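Local coordinates for G protein coupled receptor (Arabidopsis thaliana, PDB 3T33) that binds a zinc ion, is reported to bind abscisic acid and may play a role in abscisic acid signalling, as a plant member of the LanC-like family, at residues W179-F183 with P411-L415; L154-R158 with Q190-S194; A88-F92 with L136-A140; C114-S118 with Y130-C134; N339-L344 with R358-A363. All blocks are in the same frame, centred on the assembly; numbering follows the deposited sequence.

Following the chain from the N terminus, interaction 3 closes the first loop, from 88-92 to 136-140, between two helices with similar directions. Interaction 4, joining 114-118 to 130-134, is nested inside it and ties the intervening helix 101-118 to the same helix 130-144. Interaction 2 then opens at 154-158 and crosses interaction 1: 179-183 lies before 190-194 closes the former, whereas the latter closes only at the C terminus, 411-415. Within that long loop is nested interaction 5, 339-344 with 358-363, on the opposite side of the chain's centre from interactions 2 and 4. Interaction 1 touches the other four, and a salt bridge between Arg156 and Asp115 joins interactions 2 and 4.

Interaction 1 (W179-F183 with P411-L415); sequences WACLF and PGYEL
After helix 392-402 the irregular C-terminal tail returns to wrap around the indole of Trp179 on helix 174-188, an inner helix of the LanC-type alpha/alpha toroid. Gly412 starts the curve with left-handed backbone angles (73°/9°), a positive phi that favours glycine; Tyr413 (-129°/-62°) and Glu414 (-86°/141°) then bring the chain round to Leu415. Nearest CA pairs are Trp179 with Gly412 at 7.8 Å and Phe183 with Leu415 at 7.0 Å. Trp179 takes chi1 t with chi2 104°, extending its ring into the bend. Gly412 CA lies over one face, 3.9 Å from the centroid of the six-membered ring of Trp179, and Leu415 CD2 over the opposite face, 3.8 Å from that of the five-membered ring, so CH-pi contacts sandwich the indole. Leu415 has chi1 -112° and chi2 -7°, both between the wells, placing CD2 3.9 Å from Leu182 CB (chi1 m) and CD1 4.1 Å from Phe183 CB (chi1 t). In the ring plane, Trp179 NE1 donates to Tyr413 O at 2.7 Å and 162°. Tyr413 (chi1 t) points away, hydrogen-bonds Thr297 and lies about 9 Å, between side chains, from the zinc ligand Cys288; Glu414 (chi1 m) pairs with Arg348. Between these segments, then, apolar contact on both indole faces surrounds one short, nearly straight polar link.

Interaction 2 (L154-R158 with Q190-S194); sequences LARFR and QESIS
One carbonyl oxygen receives two hydrogen bonds from a single guanidinium: Ser192 O accepts from Arg158 NH2 at 2.6 Å (152°) and from Arg158 NE at 3.0 Å (136°). The arginine, chi1 m with chi2 and chi3 t, stretches from helix 147-158 to the loop 190-194, meeting the oxygen in the guanidinium plane. That loop bends in an inverse gamma turn centred on Glu191 (-79°/68°), with a weak bond from Ser192 N to Gln190 O at 2.9 Å; Ser192 follows at -71°/-51° and Ile193 is extended at -91°/144°. Nearest CA pairs are Leu154 with Ser192, 7.4 Å, and Arg158 with Ile193, 6.9 Å. The rest of the contact is apolar. Ile193, m at both chi angles, sets CD1 over the face of Phe157 (chi1 t), 3.9 Å from the ring centroid, and 4.3 Å from Leu154 CD1. Leu154 CD1, on a t,p side chain, also lies 4.0 Å from Ser192 CB. Ser194 is the N-cap of helix 195-212, and the loop links that helix to helix 174-188, an inner-outer pair of the LanC-type toroid; Leu154, Phe157 and Ile193 pack on helix 174-188, and Phe157 also meets helix 130-144.

Interaction 3 (A88-F92 with L136-A140); sequences AYLLF and LGAVA
Leu136 is the bump that helix 130-144 offers to helix 84-98, and it fills the hollow formed by Ala88, Tyr89 and Phe92. With chi1 at -148°, between wells, and chi2 t, its side chain swings from a sideways CA-to-CB bond to the other helix: CD1 settles 3.7 Å from Ala88 CB and 3.7 Å from Tyr89 N, CG lies 4.0 Å from Tyr89 CD1, and CD2 sits over the face of Phe92, 4.3 Å from the ring centroid. The segment axes stay 11.4 Å apart at closest approach and run roughly parallel at 27°, with Tyr89 nearest Leu136 (CA-CA 7.4 Å) and Phe92 nearest Ala140 (7.2 Å). Neighbouring parallel helices of this kind form the inner layer of the alpha/alpha toroid of the LanC family, where each is followed in sequence by an antiparallel outer helix. Helix 101-118 is that intervening helix here, packing on Ala88 and Ala140. The answering bump is Phe92, chi1 t and chi2 68°, which spans the gap and lodges against Leu136, Val139 and Ala140. Phe92 CZ reaches Val139 CG1 (chi1 t) at 3.7 Å, and Phe92 CE1 is 4.2 Å from Ala140 CA, the small alanine leaving room.

Interaction 4 (C114-S118 with Y130-C134); sequences CDVAS and YAGVC
Tyr130 of helix 130-144 leaves its helix sideways and, with chi1 t and chi2 52°, reaches helix 101-118. Its OH donates a 2.8 Å hydrogen bond to Asp115 OD1 (Asp115 chi1 t), and its ring edge meets Ser118, CD1 to OG 3.2 Å. Ser118 adopts p, which folds OG back to 2.7 Å from Cys114 O. One turn on, Val133 (chi1 t) points toward helix 101-118: CG1 lies 3.8 Å from Asp115 N and 4.2 Å from Cys114 CB, and CG2 4.2 Å from Ser118 OG. Cys134 packs instead on Arg156 and Phe157 of helix 147-158. The segments run antiparallel at 151°, axes 10.0 Å apart, with CA pairs Asp115-Val133 at 6.4 Å and Ser118-Tyr130 at 6.6 Å. It is the step from outer helix 101-118 to the next inner helix, 130-144, of the LanC-type toroid. The carboxylate of Asp115, charge-balanced by salt bridges to Arg156 and Arg119, also accepts the Tyr130 hydroxyl, so this buried acid is paired on more than one side.

Interaction 5 (N339-L344 with R358-A363); sequences NTYVFL and RAKAFA
Asn339 opens the contact on helix 336-350, its CB 4.1 Å from Phe362 CE2 at the edge of that ring; its side chain lies about 7 Å from that of the zinc ligand His334. Thr340 (chi1 m) marks the closest CA approach, 5.0 Å to Ala359 CA; its CG2 meets Ala359 CB at 3.8 Å, and its OG1, hydrogen-bonded back to Ile336, lies 3.4 Å from Phe362 CB. With residues this small facing each other, the segment axes come within 8.2 Å, antiparallel at 159°. This is a helical hairpin, the repeating unit of the LanC-type alpha/alpha toroid, with helix 336-350 in the inner layer and helix 353-375 in the outer. Phe343 (chi1 m, chi2 -53°) points toward the partner helix. Arg358 CB lies over its face, 3.8 Å from the ring centroid, with the guanidinium leading away to Glu319 and Glu17. The Phe343 edge is T-shaped to the face of Phe362: planes at 87°, centroids 4.9 Å apart, Phe343 CE2 to Phe362 CZ 3.7 Å. Phe362 manages this with chi1 at -91°, between wells. Phe343 CB also rests 3.8 Å from Ala359 CB, and Leu344 (m,t) touches it too, CD2 to Ala359 CB 3.6 Å.

Interaction 1 (W179-F183 with P411-L415)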
# COMPACT_ATOMS: atom_id res chain seq x y z
N TRP A 179 -3.37 9.56 8.53
CA TRP A 179 -2.96 9.28 7.14
C TRP A 179 -3.82 10.04 6.06
O TRP A 179 -3.25 10.70 5.19
CB TRP A 179 -2.90 7.75 6.88
CG TRP A 179 -2.03 7.38 5.64
CD1 TRP A 179 -0.75 6.85 5.64
CD2 TRP A 179 -2.39 7.54 4.24
NE1 TRP A 179 -0.32 6.65 4.35
CE2 TRP A 179 -1.29 7.08 3.47
CE3 TRP A 179 -3.55 8.01 3.57
CZ2 TRP A 179 -1.30 7.07 2.02
CZ3 TRP A 179 -3.58 8.00 2.14
CH2 TRP A 179 -2.44 7.51 1.38
N ALA A 180 -5.15 10.03 6.20
CA ALA A 180 -6.08 10.73 5.29
C ALA A 180 -5.85 12.21 5.25
O ALA A 180 -5.99 12.84 4.17
CB ALA A 180 -7.54 10.46 5.67
N CYS A 181 -5.62 12.79 6.43
CA CYS A 181 -5.32 14.19 6.54
C CYS A 181 -4.04 14.47 5.74
O CYS A 181 -4.03 15.38 4.99
CB CYS A 181 -5.07 14.62 8.01
SG CYS A 181 -6.50 14.34 9.13
N LEU A 182 -2.95 13.75 6.04
CA LEU A 182 -1.68 13.95 5.32
C LEU A 182 -1.90 13.82 3.82
O LEU A 182 -1.50 14.65 3.08
CB LEU A 182 -0.66 12.97 5.80
CG LEU A 182 -0.27 13.18 7.28
CD1 LEU A 182 0.47 12.00 7.82
CD2 LEU A 182 0.54 14.52 7.46
N PHE A 183 -2.66 12.83 3.41
CA PHE A 183 -2.95 12.61 2.02
C PHE A 183 -3.71 13.79 1.39
O PHE A 183 -3.33 14.31 0.33
CB PHE A 183 -3.79 11.32 1.90
CG PHE A 183 -4.39 11.10 0.55
CD1 PHE A 183 -5.61 11.69 0.21
CD2 PHE A 183 -3.74 10.27 -0.41
CE1 PHE A 183 -6.22 11.48 -1.09
CE2 PHE A 183 -4.35 10.01 -1.69
CZ PHE A 183 -5.59 10.62 -2.04
N PRO A 411 -0.92 1.90 -2.17
CA PRO A 411 -2.17 2.68 -1.96
C PRO A 411 -2.57 2.69 -0.47
O PRO A 411 -2.59 1.62 0.19
CB PRO A 411 -3.20 1.93 -2.80
CG PRO A 411 -2.68 0.52 -2.86
CD PRO A 411 -1.15 0.59 -2.78
N GLY A 412 -2.82 3.87 0.08
CA GLY A 412 -3.22 3.92 1.48
C GLY A 412 -2.08 3.64 2.46
O GLY A 412 -2.32 3.51 3.65
N TYR A 413 -0.84 3.57 1.96
CA TYR A 413 0.30 3.36 2.83
C TYR A 413 1.42 4.37 2.63
O TYR A 413 1.76 5.15 3.53
CB TYR A 413 0.84 1.93 2.76
CG TYR A 413 1.61 1.57 4.05
CD1 TYR A 413 0.90 1.36 5.28
CD2 TYR A 413 3.01 1.47 4.06
CE1 TYR A 413 1.58 1.01 6.48
CE2 TYR A 413 3.72 1.12 5.25
CZ TYR A 413 3.00 0.90 6.45
OH TYR A 413 3.68 0.62 7.63
N GLU A 414 1.98 4.39 1.44
CA GLU A 414 3.04 5.35 1.14
C GLU A 414 2.53 6.69 0.66
O GLU A 414 1.60 6.83 -0.12
CB GLU A 414 4.03 4.75 0.10
CG GLU A 414 4.75 3.55 0.61
CD GLU A 414 5.69 2.91 -0.40
OE1 GLU A 414 5.19 2.39 -1.44
OE2 GLU A 414 6.92 2.93 -0.16
N LEU A 415 3.19 7.69 1.12
CA LEU A 415 2.91 9.02 0.72
C LEU A 415 4.21 9.51 0.07
O LEU A 415 4.23 10.62 -0.38
CB LEU A 415 2.61 9.83 1.99
CG LEU A 415 1.26 10.41 2.39
CD1 LEU A 415 0.11 10.31 1.36
CD2 LEU A 415 0.88 9.98 3.76

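Interaction 2 (L154-R158 with Q190-S194)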
# COMPACT_ATOMS: atom_id res chain seq x y z
N LEU A 154 -14.63 18.67 1.51
CA LEU A 154 -13.80 19.26 2.54
C LEU A 154 -14.56 19.54 3.87
O LEU A 154 -14.02 19.25 4.96
CB LEU A 154 -13.18 20.52 2.01
CG LEU A 154 -12.22 21.19 2.98
CD1 LEU A 154 -11.15 20.21 3.34
CD2 LEU A 154 -11.67 22.44 2.41
N ALA A 155 -15.80 20.05 3.77
CA ALA A 155 -16.71 20.24 4.93
C ALA A 155 -17.08 18.88 5.57
O ALA A 155 -17.13 18.76 6.80
CB ALA A 155 -18.01 21.03 4.51
N ARG A 156 -17.32 17.86 4.75
CA ARG A 156 -17.63 16.57 5.31
C ARG A 156 -16.39 16.01 5.98
O ARG A 156 -16.47 15.37 7.05
CB ARG A 156 -18.13 15.61 4.25
CG ARG A 156 -19.54 15.93 3.75
CD ARG A 156 -19.71 15.33 2.34
NE ARG A 156 -20.98 15.70 1.69
CZ ARG A 156 -21.21 15.59 0.38
NH1 ARG A 156 -20.26 15.13 -0.44
NH2 ARG A 156 -22.39 15.95 -0.13
N PHE A 157 -15.23 16.27 5.41
CA PHE A 157 -14.05 15.67 5.99
C PHE A 157 -13.83 16.36 7.38
O PHE A 157 -13.57 15.73 8.37
CB PHE A 157 -12.82 15.88 5.11
CG PHE A 157 -11.62 15.08 5.59
CD1 PHE A 157 -11.18 15.17 6.89
CD2 PHE A 157 -10.95 14.24 4.74
CE1 PHE A 157 -10.10 14.41 7.32
CE2 PHE A 157 -9.87 13.52 5.18
CZ PHE A 157 -9.46 13.59 6.46
N ARG A 158 -13.92 17.68 7.40
CA ARG A 158 -13.75 18.49 8.59
C ARG A 158 -14.79 18.25 9.71
O ARG A 158 -14.53 18.65 10.88
CB ARG A 158 -13.78 19.94 8.18
CG ARG A 158 -12.49 20.41 7.48
CD ARG A 158 -12.63 21.85 7.20
NE ARG A 158 -11.44 22.40 6.62
CZ ARG A 158 -11.39 23.57 5.99
NH1 ARG A 158 -12.50 24.31 5.81
NH2 ARG A 158 -10.24 24.01 5.54
N GLN A 190 -2.26 22.39 0.33
CA GLN A 190 -2.82 23.41 1.21
C GLN A 190 -3.10 22.77 2.58
O GLN A 190 -3.19 21.51 2.72
CB GLN A 190 -4.13 23.94 0.62
CG GLN A 190 -4.03 25.02 -0.47
CD GLN A 190 -5.43 25.45 -0.89
OE1 GLN A 190 -6.31 25.64 -0.04
NE2 GLN A 190 -5.67 25.54 -2.20
N GLU A 191 -3.19 23.64 3.59
CA GLU A 191 -3.57 23.25 4.94
C GLU A 191 -5.10 23.10 4.94
O GLU A 191 -5.82 23.90 5.52
CB GLU A 191 -3.12 24.30 5.96
CG GLU A 191 -3.61 23.96 7.34
CD GLU A 191 -2.96 24.75 8.50
OE1 GLU A 191 -2.27 25.75 8.31
OE2 GLU A 191 -3.14 24.33 9.64
N SER A 192 -5.58 22.08 4.23
CA SER A 192 -7.00 21.88 4.03
C SER A 192 -7.59 21.42 5.38
O SER A 192 -8.59 21.96 5.85
CB SER A 192 -7.27 20.83 2.91
OG SER A 192 -6.62 21.18 1.68
N ILE A 193 -6.94 20.40 5.95
CA ILE A 193 -7.16 19.95 7.30
C ILE A 193 -6.18 20.70 8.21
O ILE A 193 -5.01 20.92 7.88
CB ILE A 193 -6.94 18.45 7.50
CG1 ILE A 193 -7.68 17.62 6.46
CG2 ILE A 193 -7.45 18.04 8.94
CD1 ILE A 193 -9.11 17.91 6.38
N SER A 194 -6.65 21.02 9.41
CA SER A 194 -5.97 21.98 10.25
C SER A 194 -4.74 21.33 10.81
O SER A 194 -4.83 20.21 11.29
CB SER A 194 -6.89 22.43 11.41
OG SER A 194 -6.12 23.14 12.37

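Interaction 3 (A88-F92 with L136-A140)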
# COMPACT_ATOMS: atom_id res chain seq x y z
N ALA A 88 -13.27 3.61 -7.30
CA ALA A 88 -13.00 4.99 -7.57
C ALA A 88 -11.50 5.28 -7.54
O ALA A 88 -10.96 6.06 -8.35
CB ALA A 88 -13.74 5.90 -6.51
N TYR A 89 -10.80 4.71 -6.57
CA TYR A 89 -9.37 4.99 -6.44
C TYR A 89 -8.58 4.43 -7.61
O TYR A 89 -7.66 5.04 -8.12
CB TYR A 89 -8.84 4.48 -5.07
CG TYR A 89 -7.60 5.21 -4.62
CD1 TYR A 89 -7.38 6.56 -4.91
CD2 TYR A 89 -6.59 4.52 -3.97
CE1 TYR A 89 -6.18 7.20 -4.51
CE2 TYR A 89 -5.43 5.14 -3.58
CZ TYR A 89 -5.22 6.46 -3.82
OH TYR A 89 -3.98 6.96 -3.38
N LEU A 90 -8.97 3.26 -8.04
CA LEU A 90 -8.34 2.64 -9.21
C LEU A 90 -8.54 3.55 -10.45
O LEU A 90 -7.64 3.70 -11.30
CB LEU A 90 -8.89 1.24 -9.42
CG LEU A 90 -8.48 0.62 -10.79
CD1 LEU A 90 -6.95 0.45 -10.92
CD2 LEU A 90 -9.23 -0.74 -11.02
N LEU A 91 -9.74 4.16 -10.53
CA LEU A 91 -10.11 5.06 -11.62
C LEU A 91 -9.34 6.33 -11.54
O LEU A 91 -8.91 6.89 -12.58
CB LEU A 91 -11.63 5.32 -11.59
CG LEU A 91 -12.40 4.19 -12.28
CD1 LEU A 91 -13.84 4.27 -11.89
CD2 LEU A 91 -12.27 4.34 -13.79
N PHE A 92 -9.20 6.82 -10.31
CA PHE A 92 -8.30 7.95 -10.06
C PHE A 92 -6.80 7.67 -10.49
O PHE A 92 -6.18 8.49 -11.15
CB PHE A 92 -8.37 8.39 -8.58
CG PHE A 92 -7.63 9.67 -8.31
CD1 PHE A 92 -8.08 10.87 -8.82
CD2 PHE A 92 -6.45 9.67 -7.59
CE1 PHE A 92 -7.37 12.06 -8.64
CE2 PHE A 92 -5.72 10.87 -7.41
CZ PHE A 92 -6.22 12.07 -7.93
N LEU A 136 -10.65 11.43 -1.08
CA LEU A 136 -10.61 11.19 -2.51
C LEU A 136 -11.58 12.13 -3.20
O LEU A 136 -11.31 12.73 -4.21
CB LEU A 136 -11.02 9.76 -2.84
CG LEU A 136 -10.42 9.02 -4.04
CD1 LEU A 136 -11.25 7.84 -4.59
CD2 LEU A 136 -9.78 9.87 -5.14
N GLY A 137 -12.75 12.28 -2.63
CA GLY A 137 -13.74 13.19 -3.22
C GLY A 137 -13.12 14.53 -3.45
O GLY A 137 -13.22 15.07 -4.55
N ALA A 138 -12.49 15.08 -2.39
CA ALA A 138 -11.95 16.43 -2.44
C ALA A 138 -10.77 16.55 -3.43
O ALA A 138 -10.61 17.55 -4.07
CB ALA A 138 -11.48 16.88 -1.00
N VAL A 139 -9.98 15.50 -3.54
CA VAL A 139 -8.81 15.53 -4.43
C VAL A 139 -9.29 15.41 -5.88
O VAL A 139 -8.91 16.19 -6.74
CB VAL A 139 -7.75 14.46 -4.00
CG1 VAL A 139 -6.67 14.34 -5.06
CG2 VAL A 139 -7.11 14.84 -2.63
N ALA A 140 -10.17 14.45 -6.13
CA ALA A 140 -10.75 14.25 -7.46
C ALA A 140 -11.45 15.51 -7.95
O ALA A 140 -11.26 15.89 -9.08
CB ALA A 140 -11.65 13.03 -7.52

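Interaction 4 (C114-S118 with Y130-C134)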
# COMPACT_ATOMS: atom_id res chain seq x y z
N CYS A 114 -20.56 6.55 -2.70
CA CYS A 114 -19.97 5.99 -1.51
C CYS A 114 -20.34 6.89 -0.34
O CYS A 114 -20.52 6.42 0.78
CB CYS A 114 -18.45 5.90 -1.69
SG CYS A 114 -17.91 4.45 -2.71
N ASP A 115 -20.41 8.19 -0.62
CA ASP A 115 -20.74 9.17 0.36
C ASP A 115 -22.14 8.93 0.94
O ASP A 115 -22.29 8.75 2.15
CB ASP A 115 -20.66 10.54 -0.27
CG ASP A 115 -20.85 11.66 0.74
OD1 ASP A 115 -20.56 11.50 1.95
OD2 ASP A 115 -21.30 12.74 0.30
N VAL A 116 -23.14 8.89 0.04
CA VAL A 116 -24.53 8.48 0.33
C VAL A 116 -24.58 7.21 1.20
O VAL A 116 -25.24 7.19 2.26
CB VAL A 116 -25.35 8.25 -1.00
CG1 VAL A 116 -26.73 7.59 -0.73
CG2 VAL A 116 -25.53 9.55 -1.79
N ALA A 117 -23.88 6.16 0.76
CA ALA A 117 -23.88 4.90 1.49
C ALA A 117 -23.11 4.95 2.84
O ALA A 117 -23.30 4.08 3.67
CB ALA A 117 -23.34 3.79 0.62
N SER A 118 -22.26 5.96 3.05
CA SER A 118 -21.44 5.99 4.27
C SER A 118 -21.89 6.96 5.40
O SER A 118 -21.23 7.09 6.45
CB SER A 118 -19.97 6.22 3.94
OG SER A 118 -19.76 7.42 3.21
N TYR A 130 -14.64 6.73 6.34
CA TYR A 130 -15.29 7.81 5.70
C TYR A 130 -14.31 8.92 5.31
O TYR A 130 -14.60 9.71 4.38
CB TYR A 130 -16.30 8.39 6.75
CG TYR A 130 -17.15 9.50 6.21
CD1 TYR A 130 -17.85 9.30 5.04
CD2 TYR A 130 -17.25 10.74 6.87
CE1 TYR A 130 -18.68 10.31 4.48
CE2 TYR A 130 -18.10 11.78 6.34
CZ TYR A 130 -18.83 11.53 5.11
OH TYR A 130 -19.68 12.47 4.47
N ALA A 131 -13.21 9.04 6.06
CA ALA A 131 -12.12 9.97 5.70
C ALA A 131 -11.57 9.61 4.32
O ALA A 131 -11.24 10.47 3.53
CB ALA A 131 -10.97 9.96 6.79
N GLY A 132 -11.49 8.32 4.02
CA GLY A 132 -11.11 7.85 2.66
C GLY A 132 -12.01 8.43 1.59
O GLY A 132 -11.53 8.99 0.59
N VAL A 133 -13.31 8.31 1.79
CA VAL A 133 -14.36 8.83 0.86
C VAL A 133 -14.24 10.33 0.66
O VAL A 133 -14.24 10.85 -0.48
CB VAL A 133 -15.77 8.54 1.39
CG1 VAL A 133 -16.86 9.17 0.49
CG2 VAL A 133 -15.96 7.04 1.57
N CYS A 134 -14.13 11.06 1.76
CA CYS A 134 -14.02 12.49 1.67
C CYS A 134 -12.72 12.95 1.08
O CYS A 134 -12.68 13.99 0.43
CB CYS A 134 -14.18 13.08 3.07
SG CYS A 134 -15.90 12.86 3.76

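Interaction 5 (N339-L344 with R358-A363)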
# COMPACT_ATOMS: atom_id res chain seq x y z
N ASN A 339 3.09 -7.17 -2.45
CA ASN A 339 4.54 -7.37 -2.24
C ASN A 339 5.46 -6.75 -3.34
O ASN A 339 6.58 -6.33 -3.06
CB ASN A 339 4.83 -8.83 -1.97
CG ASN A 339 4.15 -9.33 -0.70
OD1 ASN A 339 4.19 -10.48 -0.39
ND2 ASN A 339 3.47 -8.47 -0.01
N THR A 340 4.95 -6.59 -4.56
CA THR A 340 5.67 -5.87 -5.58
C THR A 340 6.18 -4.50 -5.12
O THR A 340 7.32 -4.10 -5.45
CB THR A 340 4.75 -5.67 -6.83
OG1 THR A 340 4.44 -6.97 -7.29
CG2 THR A 340 5.46 -4.93 -7.94
N TYR A 341 5.37 -3.80 -4.33
CA TYR A 341 5.70 -2.45 -3.86
C TYR A 341 6.91 -2.46 -2.99
O TYR A 341 7.64 -1.44 -2.89
CB TYR A 341 4.51 -1.81 -3.10
CG TYR A 341 3.48 -1.16 -4.04
CD1 TYR A 341 3.69 0.10 -4.60
CD2 TYR A 341 2.32 -1.83 -4.39
CE1 TYR A 341 2.74 0.66 -5.49
CE2 TYR A 341 1.38 -1.28 -5.29
CZ TYR A 341 1.58 -0.04 -5.80
OH TYR A 341 0.64 0.54 -6.66
N VAL A 342 7.17 -3.57 -2.35
CA VAL A 342 8.46 -3.63 -1.63
C VAL A 342 9.63 -3.32 -2.58
O VAL A 342 10.48 -2.45 -2.29
CB VAL A 342 8.68 -5.00 -0.94
CG1 VAL A 342 10.03 -5.02 -0.30
CG2 VAL A 342 7.65 -5.21 0.16
N PHE A 343 9.68 -3.99 -3.73
CA PHE A 343 10.78 -3.72 -4.68
C PHE A 343 10.79 -2.34 -5.26
O PHE A 343 11.83 -1.72 -5.34
CB PHE A 343 10.82 -4.84 -5.73
CG PHE A 343 10.75 -6.20 -5.10
CD1 PHE A 343 11.64 -6.54 -4.09
CD2 PHE A 343 9.77 -7.11 -5.48
CE1 PHE A 343 11.61 -7.80 -3.51
CE2 PHE A 343 9.71 -8.36 -4.92
CZ PHE A 343 10.61 -8.72 -3.90
N LEU A 344 9.63 -1.86 -5.65
CA LEU A 344 9.43 -0.46 -6.04
C LEU A 344 9.88 0.49 -4.97
O LEU A 344 10.47 1.52 -5.28
CB LEU A 344 7.96 -0.18 -6.31
CG LEU A 344 7.51 -0.94 -7.53
CD1 LEU A 344 5.97 -0.74 -7.73
CD2 LEU A 344 8.27 -0.52 -8.81
N ARG A 358 13.25 -6.71 -9.77
CA ARG A 358 12.48 -7.56 -8.88
C ARG A 358 10.98 -7.25 -8.91
O ARG A 358 10.20 -8.18 -8.89
CB ARG A 358 13.08 -7.58 -7.47
CG ARG A 358 14.33 -8.47 -7.41
CD ARG A 358 14.99 -8.38 -6.04
NE ARG A 358 16.16 -9.24 -6.01
CZ ARG A 358 16.85 -9.57 -4.92
NH1 ARG A 358 16.49 -9.11 -3.73
NH2 ARG A 358 17.90 -10.35 -5.04
N ALA A 359 10.62 -5.99 -9.04
CA ALA A 359 9.21 -5.59 -9.14
C ALA A 359 8.74 -6.06 -10.50
O ALA A 359 7.65 -6.60 -10.66
CB ALA A 359 9.04 -4.04 -9.03
N LYS A 360 9.59 -5.93 -11.49
CA LYS A 360 9.24 -6.40 -12.83
C LYS A 360 8.97 -7.92 -12.84
O LYS A 360 8.03 -8.40 -13.47
CB LYS A 360 10.33 -5.95 -13.82
CG LYS A 360 10.40 -6.58 -15.15
CD LYS A 360 11.55 -5.92 -15.97
CE LYS A 360 11.47 -6.30 -17.47
NZ LYS A 360 12.77 -6.05 -18.12
N ALA A 361 9.79 -8.67 -12.12
CA ALA A 361 9.58 -10.13 -12.07
C ALA A 361 8.25 -10.46 -11.38
O ALA A 361 7.53 -11.33 -11.82
CB ALA A 361 10.74 -10.81 -11.34
N PHE A 362 7.92 -9.75 -10.30
CA PHE A 362 6.66 -10.13 -9.62
C PHE A 362 5.49 -9.74 -10.51
O PHE A 362 4.56 -10.47 -10.65
CB PHE A 362 6.55 -9.46 -8.26
CG PHE A 362 7.11 -10.27 -7.12
CD1 PHE A 362 8.22 -11.08 -7.29
CD2 PHE A 362 6.51 -10.19 -5.83
CE1 PHE A 362 8.75 -11.82 -6.22
CE2 PHE A 362 7.02 -10.90 -4.76
CZ PHE A 362 8.17 -11.72 -4.95
N ALA A 363 5.56 -8.59 -11.15
CA ALA A 363 4.52 -8.18 -12.06
C ALA A 363 4.39 -9.11 -13.27
O ALA A 363 3.27 -9.42 -13.71
CB ALA A 363 4.74 -6.76 -12.52